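Pectinesterase (Sitophilus oryzae, PDB 4PMH) hydrolyses the methyl esters of pectin, releasing methanol and leaving free galacturonate units, and probably takes part in digesting plant cell walls. Local coordinates at residues A291-V296 and A332-T337; Y302-S307 and N350-R355; I35-A40 and T90-G95. One frame throughout, in Å; residues are numbered along the deposited sequence.

Contact 1 (A291-V296 and A332-T337); sequences AWDSGV and ATSGRT
A291 and A332 bring the two loops together, their CA atoms 4.5 Å apart, in the right-handed parallel beta-helix of this pectinesterase. The segment 291-296 follows strand 286-290 and the segment 332-337 follows strand 329-330, neighbouring strands of one parallel sheet. The backbones join where T333 N donates to A291 O at 2.9 Å, nearly in line with the C=O bond. Both chains turn here: D293 centres an inverse gamma turn and starts a type II turn, and A332 to G335, which include the donor T333, form a type I turn. With OG1 set between its own backbone N and carbonyl carbon (chi1 62°), T333 turns the hydroxyl to accept from D293 N at 2.9 Å; it also meets a water that donates to D293 O. The same hydroxyl lies in the plane of the W292 indole, at the CD1 edge. W292 probably binds substrate, and T333 lies about 4 Å, side chain to side chain, from D226, the probable nucleophile, consistent with a contact at the rim of the active-site cleft. The carboxylate of D293, a buried residue, meets the R336 guanidinium side-on in a salt bridge, the two planes 11° apart. R336 NH2 donates to D293 OD1 at 2.9 Å and R336 NE to D293 OD2 at 3.0 Å, each on a syn lone pair; NH2 also bonds N309. S334 OG, which closes an ST turn with R336 N, gives D293 OD2 a very short hydrogen bond of 2.5 Å.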
loop_
_atom_site.group_PDB
_atom_site.type_symbol
_atom_site.label_atom_id
_atom_site.label_comp_id
_atom_site.label_asym_id
_atom_site.label_seq_id
_atom_site.Cartn_x
_atom_site.Cartn_y
_atom_site.Cartn_z
ATOM N N ALA A 291 0.256 -6.926 -12.969
ATOM C CA ALA A 291 -1.091 -6.410 -12.880
ATOM C C ALA A 291 -1.896 -7.310 -11.956
ATOM O O ALA A 291 -1.839 -8.552 -12.077
ATOM C CB ALA A 291 -1.719 -6.361 -14.258
ATOM N N TRP A 292 -2.582 -6.676 -11.000
ATOM C CA TRP A 292 -3.627 -7.361 -10.231
ATOM C C TRP A 292 -4.899 -7.174 -11.024
ATOM O O TRP A 292 -5.495 -6.098 -11.046
ATOM C CB TRP A 292 -3.762 -6.847 -8.799
ATOM C CG TRP A 292 -4.900 -7.522 -8.022
ATOM C CD1 TRP A 292 -5.435 -8.774 -8.248
ATOM C CD2 TRP A 292 -5.609 -6.977 -6.909
ATOM N NE1 TRP A 292 -6.453 -9.031 -7.333
ATOM C CE2 TRP A 292 -6.567 -7.942 -6.500
ATOM C CE3 TRP A 292 -5.523 -5.767 -6.205
ATOM C CZ2 TRP A 292 -7.438 -7.717 -5.436
ATOM C CZ3 TRP A 292 -6.392 -5.543 -5.161
ATOM C CH2 TRP A 292 -7.332 -6.512 -4.777
ATOM N N ASP A 293 -5.272 -8.242 -11.717
ATOM C CA ASP A 293 -6.403 -8.254 -12.618
ATOM C C ASP A 293 -7.610 -8.702 -11.779
ATOM O O ASP A 293 -8.166 -9.802 -12.004
ATOM C CB ASP A 293 -6.133 -9.233 -13.800
ATOM C CG ASP A 293 -5.405 -8.571 -14.982
ATOM O OD1 ASP A 293 -5.084 -7.346 -14.916
ATOM O OD2 ASP A 293 -5.192 -9.286 -15.991
ATOM N N SER A 294 -7.986 -7.878 -10.799
ATOM C CA SER A 294 -9.081 -8.239 -9.864
ATOM C C SER A 294 -10.391 -8.521 -10.590
ATOM O O SER A 294 -10.810 -7.764 -11.469
ATOM C CB SER A 294 -9.322 -7.181 -8.775
ATOM O OG SER A 294 -9.186 -5.870 -9.273
ATOM N N GLY A 295 -11.004 -9.642 -10.225
ATOM C CA GLY A 295 -12.270 -10.078 -10.807
ATOM C C GLY A 295 -12.179 -10.653 -12.203
ATOM O O GLY A 295 -13.204 -10.912 -12.820
ATOM N N VAL A 296 -10.958 -10.861 -12.707
ATOM C CA VAL A 296 -10.741 -11.429 -14.037
ATOM C C VAL A 296 -10.332 -12.875 -13.886
ATOM O O VAL A 296 -9.281 -13.170 -13.318
ATOM C CB VAL A 296 -9.647 -10.681 -14.816
ATOM C CG1 VAL A 296 -9.421 -11.342 -16.189
ATOM C CG2 VAL A 296 -10.022 -9.205 -14.946
ATOM N N ALA A 332 0.296 -11.046 -15.208
ATOM C CA ALA A 332 -0.791 -10.620 -14.309
ATOM C C ALA A 332 -1.373 -11.795 -13.515
ATOM O O ALA A 332 -1.253 -12.965 -13.922
ATOM C CB ALA A 332 -1.905 -9.920 -15.081
ATOM N N THR A 333 -2.027 -11.464 -12.398
ATOM C CA THR A 333 -2.666 -12.469 -11.529
ATOM C C THR A 333 -3.679 -13.365 -12.269
ATOM O O THR A 333 -3.928 -14.507 -11.846
ATOM C CB THR A 333 -3.376 -11.785 -10.352
ATOM O OG1 THR A 333 -4.419 -10.928 -10.851
ATOM C CG2 THR A 333 -2.378 -10.999 -9.517
ATOM N N SER A 334 -4.248 -12.833 -13.352
ATOM C CA SER A 334 -5.179 -13.542 -14.227
ATOM C C SER A 334 -4.531 -14.534 -15.199
ATOM O O SER A 334 -5.231 -15.375 -15.779
ATOM C CB SER A 334 -5.970 -12.517 -15.044
ATOM O OG SER A 334 -5.126 -11.770 -15.913
ATOM N N GLY A 335 -3.214 -14.456 -15.367
ATOM C CA GLY A 335 -2.525 -15.161 -16.443
ATOM C C GLY A 335 -2.316 -14.293 -17.677
ATOM O O GLY A 335 -1.671 -14.718 -18.644
ATOM N N ARG A 336 -2.855 -13.079 -17.667
ATOM C CA ARG A 336 -2.656 -12.170 -18.788
ATOM C C ARG A 336 -1.170 -11.813 -18.913
ATOM O O ARG A 336 -0.606 -11.184 -18.027
ATOM C CB ARG A 336 -3.497 -10.907 -18.629
ATOM C CG ARG A 336 -3.199 -9.848 -19.682
ATOM C CD ARG A 336 -4.214 -8.738 -19.642
ATOM N NE ARG A 336 -4.173 -7.917 -18.426
ATOM C CZ ARG A 336 -3.796 -6.641 -18.373
ATOM N NH1 ARG A 336 -3.367 -5.996 -19.458
ATOM N NH2 ARG A 336 -3.841 -6.004 -17.219
ATOM N N THR A 337 -0.550 -12.233 -20.012
ATOM C CA THR A 337 0.878 -12.018 -20.218
ATOM C C THR A 337 1.224 -10.518 -20.201
ATOM O O THR A 337 0.432 -9.687 -20.650
ATOM C CB THR A 337 1.350 -12.600 -21.548
ATOM O OG1 THR A 337 0.812 -11.833 -22.619
ATOM C CG2 THR A 337 0.913 -14.024 -21.706
HETATM O O HOH W 1 -6.819 -12.190 -11.050
#

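Contact 2 (Y302-S307 and N350-R355); sequences YVPGTS and NDNYNR
A loop-to-loop contact at the surface of the beta-helix, near its C-terminal end, brings Y302 and P304 against D351, which lies within an Asx turn. In that turn N350 OD1 accepts from both the backbone N of N352 (2.8 Å) and its side-chain ND2; the first bond closes the turn, and the second holds the N352 side chain back against N350. The one hydrogen bond across the contact runs from Y302 OH to D351 O at 2.9 Å; the acceptor lies in the plane of the phenol ring, and the hydroxyl approaches within the carbonyl plane, on a lone pair. The Y302 ring also makes a cation-pi contact with R336. P304 CB packs on the same carbonyl, 3.6 Å from D351 O, and P304 CG meets N352 OD1 at 3.7 Å, the two side chains crossing at about a right angle. D351 CB comes within 3.5 Å of G305 N, while its carboxylate has a partner elsewhere, OD1 accepting from N309 ND2. The segment 302-307 belongs to the loop that joins strand 286-290 to strand 311-315. The loop segment 350-355 leads into strand 355-359, an edge strand of the ten-stranded parallel sheet within this chain, next to strand 311-315.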
loop_
_atom_site.group_PDB
_atom_site.type_symbol
_atom_site.label_atom_id
_atom_site.label_comp_id
_atom_site.label_asym_id
_atom_site.label_seq_id
_atom_site.Cartn_x
_atom_site.Cartn_y
_atom_site.Cartn_z
ATOM N N TYR A 302 -10.320 -11.179 -19.816
ATOM C CA TYR A 302 -9.888 -9.775 -19.791
ATOM C C TYR A 302 -10.572 -8.952 -20.895
ATOM O O TYR A 302 -10.491 -9.281 -22.081
ATOM C CB TYR A 302 -8.354 -9.669 -19.898
ATOM C CG TYR A 302 -7.847 -8.243 -19.853
ATOM C CD1 TYR A 302 -7.698 -7.563 -18.653
ATOM C CD2 TYR A 302 -7.536 -7.575 -21.020
ATOM C CE1 TYR A 302 -7.240 -6.244 -18.624
ATOM C CE2 TYR A 302 -7.097 -6.275 -20.998
ATOM C CZ TYR A 302 -6.953 -5.614 -19.795
ATOM O OH TYR A 302 -6.493 -4.315 -19.821
ATOM N N VAL A 303 -11.258 -7.890 -20.476
ATOM C CA VAL A 303 -11.935 -6.969 -21.364
ATOM C C VAL A 303 -11.242 -5.599 -21.310
ATOM O O VAL A 303 -11.417 -4.855 -20.340
ATOM C CB VAL A 303 -13.417 -6.803 -20.962
ATOM C CG1 VAL A 303 -14.140 -5.879 -21.929
ATOM C CG2 VAL A 303 -14.105 -8.160 -20.924
ATOM N N PRO A 304 -10.442 -5.273 -22.345
ATOM C CA PRO A 304 -9.737 -3.980 -22.403
ATOM C C PRO A 304 -10.699 -2.808 -22.306
ATOM O O PRO A 304 -11.680 -2.771 -23.048
ATOM C CB PRO A 304 -9.048 -3.993 -23.774
ATOM C CG PRO A 304 -8.978 -5.425 -24.178
ATOM C CD PRO A 304 -10.087 -6.161 -23.474
ATOM N N GLY A 305 -10.442 -1.887 -21.381
ATOM C CA GLY A 305 -11.345 -0.758 -21.120
ATOM C C GLY A 305 -12.392 -0.982 -20.033
ATOM O O GLY A 305 -12.994 -0.023 -19.554
ATOM N N THR A 306 -12.618 -2.242 -19.645
ATOM C CA THR A 306 -13.567 -2.577 -18.589
ATOM C C THR A 306 -12.849 -3.253 -17.404
ATOM O O THR A 306 -13.049 -2.845 -16.247
ATOM C CB THR A 306 -14.705 -3.471 -19.134
ATOM O OG1 THR A 306 -15.419 -2.767 -20.163
ATOM C CG2 THR A 306 -15.673 -3.866 -18.040
ATOM N N SER A 307 -12.030 -4.273 -17.689
ATOM C CA SER A 307 -11.228 -4.938 -16.661
ATOM C C SER A 307 -10.197 -3.973 -16.073
ATOM O O SER A 307 -9.830 -3.003 -16.729
ATOM C CB SER A 307 -10.539 -6.179 -17.209
ATOM O OG SER A 307 -11.469 -7.074 -17.800
ATOM N N ASN A 350 -3.686 3.200 -23.154
ATOM C CA ASN A 350 -4.179 2.084 -23.967
ATOM C C ASN A 350 -4.286 0.840 -23.092
ATOM O O ASN A 350 -3.356 0.523 -22.356
ATOM C CB ASN A 350 -3.181 1.859 -25.096
ATOM C CG ASN A 350 -3.624 0.813 -26.114
ATOM O OD1 ASN A 350 -4.343 -0.128 -25.805
ATOM N ND2 ASN A 350 -3.120 0.956 -27.348
ATOM N N ASP A 351 -5.394 0.124 -23.198
ATOM C CA ASP A 351 -5.653 -1.043 -22.340
ATOM C C ASP A 351 -5.427 -2.372 -23.028
ATOM O O ASP A 351 -5.727 -3.432 -22.477
ATOM C CB ASP A 351 -7.070 -0.969 -21.781
ATOM C CG ASP A 351 -7.240 0.185 -20.823
ATOM O OD1 ASP A 351 -6.393 0.325 -19.907
ATOM O OD2 ASP A 351 -8.210 0.961 -20.988
ATOM N N ASN A 352 -4.879 -2.327 -24.227
ATOM C CA ASN A 352 -4.409 -3.533 -24.880
ATOM C C ASN A 352 -2.997 -3.888 -24.465
ATOM O O ASN A 352 -2.502 -4.964 -24.805
ATOM C CB ASN A 352 -4.515 -3.366 -26.386
ATOM C CG ASN A 352 -5.930 -3.110 -26.806
ATOM O OD1 ASN A 352 -6.743 -4.027 -26.831
ATOM N ND2 ASN A 352 -6.257 -1.851 -27.060
ATOM N N TYR A 353 -2.357 -2.970 -23.737
ATOM C CA TYR A 353 -1.065 -3.200 -23.133
ATOM C C TYR A 353 -1.152 -2.861 -21.646
ATOM O O TYR A 353 -2.087 -2.179 -21.208
ATOM C CB TYR A 353 -0.029 -2.270 -23.752
ATOM C CG TYR A 353 0.163 -2.466 -25.233
ATOM C CD1 TYR A 353 1.102 -3.369 -25.712
ATOM C CD2 TYR A 353 -0.583 -1.733 -26.153
ATOM C CE1 TYR A 353 1.283 -3.555 -27.071
ATOM C CE2 TYR A 353 -0.405 -1.904 -27.524
ATOM C CZ TYR A 353 0.521 -2.820 -27.973
ATOM O OH TYR A 353 0.712 -3.013 -29.320
ATOM N N ASN A 354 -0.154 -3.310 -20.891
ATOM C CA ASN A 354 -0.015 -2.894 -19.515
ATOM C C ASN A 354 0.353 -1.420 -19.432
ATOM O O ASN A 354 0.707 -0.796 -20.440
ATOM C CB ASN A 354 0.990 -3.758 -18.801
ATOM C CG ASN A 354 0.483 -5.159 -18.605
ATOM O OD1 ASN A 354 0.762 -6.044 -19.422
ATOM N ND2 ASN A 354 -0.338 -5.357 -17.568
ATOM N N ARG A 355 0.225 -0.861 -18.233
ATOM C CA ARG A 355 0.515 0.558 -18.009
ATOM C C ARG A 355 1.573 0.713 -16.936
ATOM O O ARG A 355 1.417 1.492 -15.980
ATOM C CB ARG A 355 -0.754 1.356 -17.626
ATOM C CG ARG A 355 -2.011 1.087 -18.466
ATOM C CD ARG A 355 -3.274 1.130 -17.570
ATOM N NE ARG A 355 -3.668 2.491 -17.477
ATOM C CZ ARG A 355 -4.521 3.036 -16.630
ATOM N NH1 ARG A 355 -5.174 2.352 -15.688
ATOM N NH2 ARG A 355 -4.699 4.337 -16.768
#

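Contact 3 (I35-A40 and T90-G95); sequences ISTSKA and TIYGGG
Y92 and T37 bury the largest areas here, with T90 and K39 well behind. T37 sets its CB over the centre of the Y92 ring, a CH-pi contact at 3.7 Å from the centroid and 4° off the ring normal. Its methyl lies toward the CB end of the same face, T37 CG2 standing 3.5 Å from Y92 CG and 3.6 Å from Y92 CD1. T37 centres an inverse gamma turn, and CG2, anti to its carbonyl carbon, is turned onto the ring. The far end of the ring is held by the backbone of K39: Y92 OH donates to K39 O at 2.7 Å. That oxygen lies in the ring plane, yet the hydroxyl stands 58° out of the carbonyl plane, above it. A40 CB touches the hydroxyl as well. At the other border T90 CG2 meets T37 CG2 at 4.2 Å, methyl against methyl, whereas T90 OG1 is bonded to Q160 and R66. Face contact and hydroxyl bond together tie the loop to strand 89-93 at two places, the ring face and its hydroxyl end. This strand runs between the parallel strands 67-71 and 160-162 of the beta-helix, and Y92 also touches V162. The loop 35-40 touches both neighbours, T37 on V162 and K39 on Y68, before the chain enters strand 42-44, an edge strand of that sheet.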
loop_
_atom_site.group_PDB
_atom_site.type_symbol
_atom_site.label_atom_id
_atom_site.label_comp_id
_atom_site.label_asym_id
_atom_site.label_seq_id
_atom_site.Cartn_x
_atom_site.Cartn_y
_atom_site.Cartn_z
ATOM N N ILE A 35 2.311 17.828 7.713
ATOM C CA ILE A 35 2.132 17.028 8.908
ATOM C C ILE A 35 2.845 17.812 9.985
ATOM O O ILE A 35 3.979 18.252 9.800
ATOM C CB ILE A 35 2.690 15.596 8.797
ATOM C CG1 ILE A 35 1.839 14.765 7.836
ATOM C CG2 ILE A 35 2.662 14.900 10.148
ATOM C CD1 ILE A 35 1.966 15.184 6.398
ATOM N N SER A 36 2.150 18.031 11.086
ATOM C CA SER A 36 2.676 18.819 12.169
ATOM C C SER A 36 2.086 18.242 13.432
ATOM O O SER A 36 1.037 18.699 13.900
ATOM C CB SER A 36 2.314 20.300 11.985
ATOM O OG SER A 36 2.896 21.106 13.000
ATOM N N THR A 37 2.754 17.204 13.947
ATOM C CA THR A 37 2.385 16.543 15.192
ATOM C C THR A 37 2.708 17.450 16.391
ATOM O O THR A 37 3.662 17.216 17.140
ATOM C CB THR A 37 3.102 15.178 15.335
ATOM O OG1 THR A 37 4.517 15.348 15.216
ATOM C CG2 THR A 37 2.648 14.209 14.244
ATOM N N SER A 38 1.893 18.488 16.559
ATOM C CA SER A 38 2.232 19.605 17.450
ATOM C C SER A 38 1.520 19.534 18.797
ATOM O O SER A 38 1.547 20.500 19.570
ATOM C CB SER A 38 1.862 20.921 16.780
ATOM O OG SER A 38 2.191 22.010 17.618
ATOM N N LYS A 39 0.875 18.407 19.068
ATOM C CA LYS A 39 0.040 18.281 20.258
ATOM C C LYS A 39 -0.498 16.861 20.390
ATOM O O LYS A 39 -0.314 16.023 19.500
ATOM C CB LYS A 39 -1.111 19.304 20.230
ATOM C CG LYS A 39 -1.805 19.464 18.886
ATOM C CD LYS A 39 -2.959 20.457 18.949
ATOM C CE LYS A 39 -2.958 21.383 17.739
ATOM N NZ LYS A 39 -1.930 22.463 17.876
ATOM N N ALA A 40 -1.132 16.588 21.518
ATOM C CA ALA A 40 -1.716 15.278 21.763
ATOM C C ALA A 40 -3.049 15.471 22.458
ATOM O O ALA A 40 -3.088 15.851 23.616
ATOM C CB ALA A 40 -0.782 14.428 22.603
ATOM N N THR A 90 -4.968 12.487 13.059
ATOM C CA THR A 90 -3.545 12.229 12.926
ATOM C C THR A 90 -3.169 11.248 14.034
ATOM O O THR A 90 -3.408 11.518 15.209
ATOM C CB THR A 90 -2.751 13.538 13.081
ATOM O OG1 THR A 90 -3.120 14.416 12.017
ATOM C CG2 THR A 90 -1.262 13.296 13.045
ATOM N N ILE A 91 -2.630 10.098 13.655
ATOM C CA ILE A 91 -2.202 9.085 14.604
ATOM C C ILE A 91 -0.700 8.958 14.472
ATOM O O ILE A 91 -0.206 8.551 13.418
ATOM C CB ILE A 91 -2.890 7.720 14.320
ATOM C CG1 ILE A 91 -4.414 7.851 14.440
ATOM C CG2 ILE A 91 -2.400 6.631 15.285
ATOM C CD1 ILE A 91 -5.114 8.053 13.123
ATOM N N TYR A 92 0.032 9.304 15.535
ATOM C CA TYR A 92 1.475 9.281 15.488
ATOM C C TYR A 92 2.147 8.620 16.662
ATOM O O TYR A 92 1.675 8.705 17.776
ATOM C CB TYR A 92 2.025 10.688 15.308
ATOM C CG TYR A 92 1.905 11.602 16.499
ATOM C CD1 TYR A 92 0.776 12.368 16.698
ATOM C CD2 TYR A 92 2.935 11.726 17.384
ATOM C CE1 TYR A 92 0.680 13.238 17.785
ATOM C CE2 TYR A 92 2.869 12.591 18.456
ATOM C CZ TYR A 92 1.729 13.340 18.650
ATOM O OH TYR A 92 1.646 14.182 19.735
ATOM N N GLY A 93 3.275 7.989 16.383
ATOM C CA GLY A 93 4.079 7.346 17.406
ATOM C C GLY A 93 4.835 8.402 18.210
ATOM O O GLY A 93 5.312 9.402 17.661
ATOM N N GLY A 94 4.941 8.175 19.507
ATOM C CA GLY A 94 5.606 9.124 20.410
ATOM C C GLY A 94 7.115 8.960 20.538
ATOM O O GLY A 94 7.739 9.691 21.303
ATOM N N GLY A 95 7.706 8.004 19.826
ATOM C CA GLY A 95 9.153 7.726 19.927
ATOM C C GLY A 95 10.013 8.621 19.056
ATOM O O GLY A 95 9.498 9.437 18.275
#

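Contacts 1 and 2 are neighbours, with centres 11 Å apart, and join the same two loops: that between strands 286-290 and 311-315, and that between 329-330 and 355-359. They touch where the R336 guanidinium meets the Y302 ring in a cation-pi contact, and N309 serves both, bonding R336 and D351. Contact 1 is partly buried, near the probable catalytic residues, and combines a salt bridge with hydroxyl and backbone bonds; contact 2 is a surface contact with one hydroxyl-to-carbonyl bond and light packing. Contact 3 lies about 39 Å and 42 Å from their centres, across the chain's centre. Partly buried and away from the annotated sites, it joins a loop to a strand through an aromatic face.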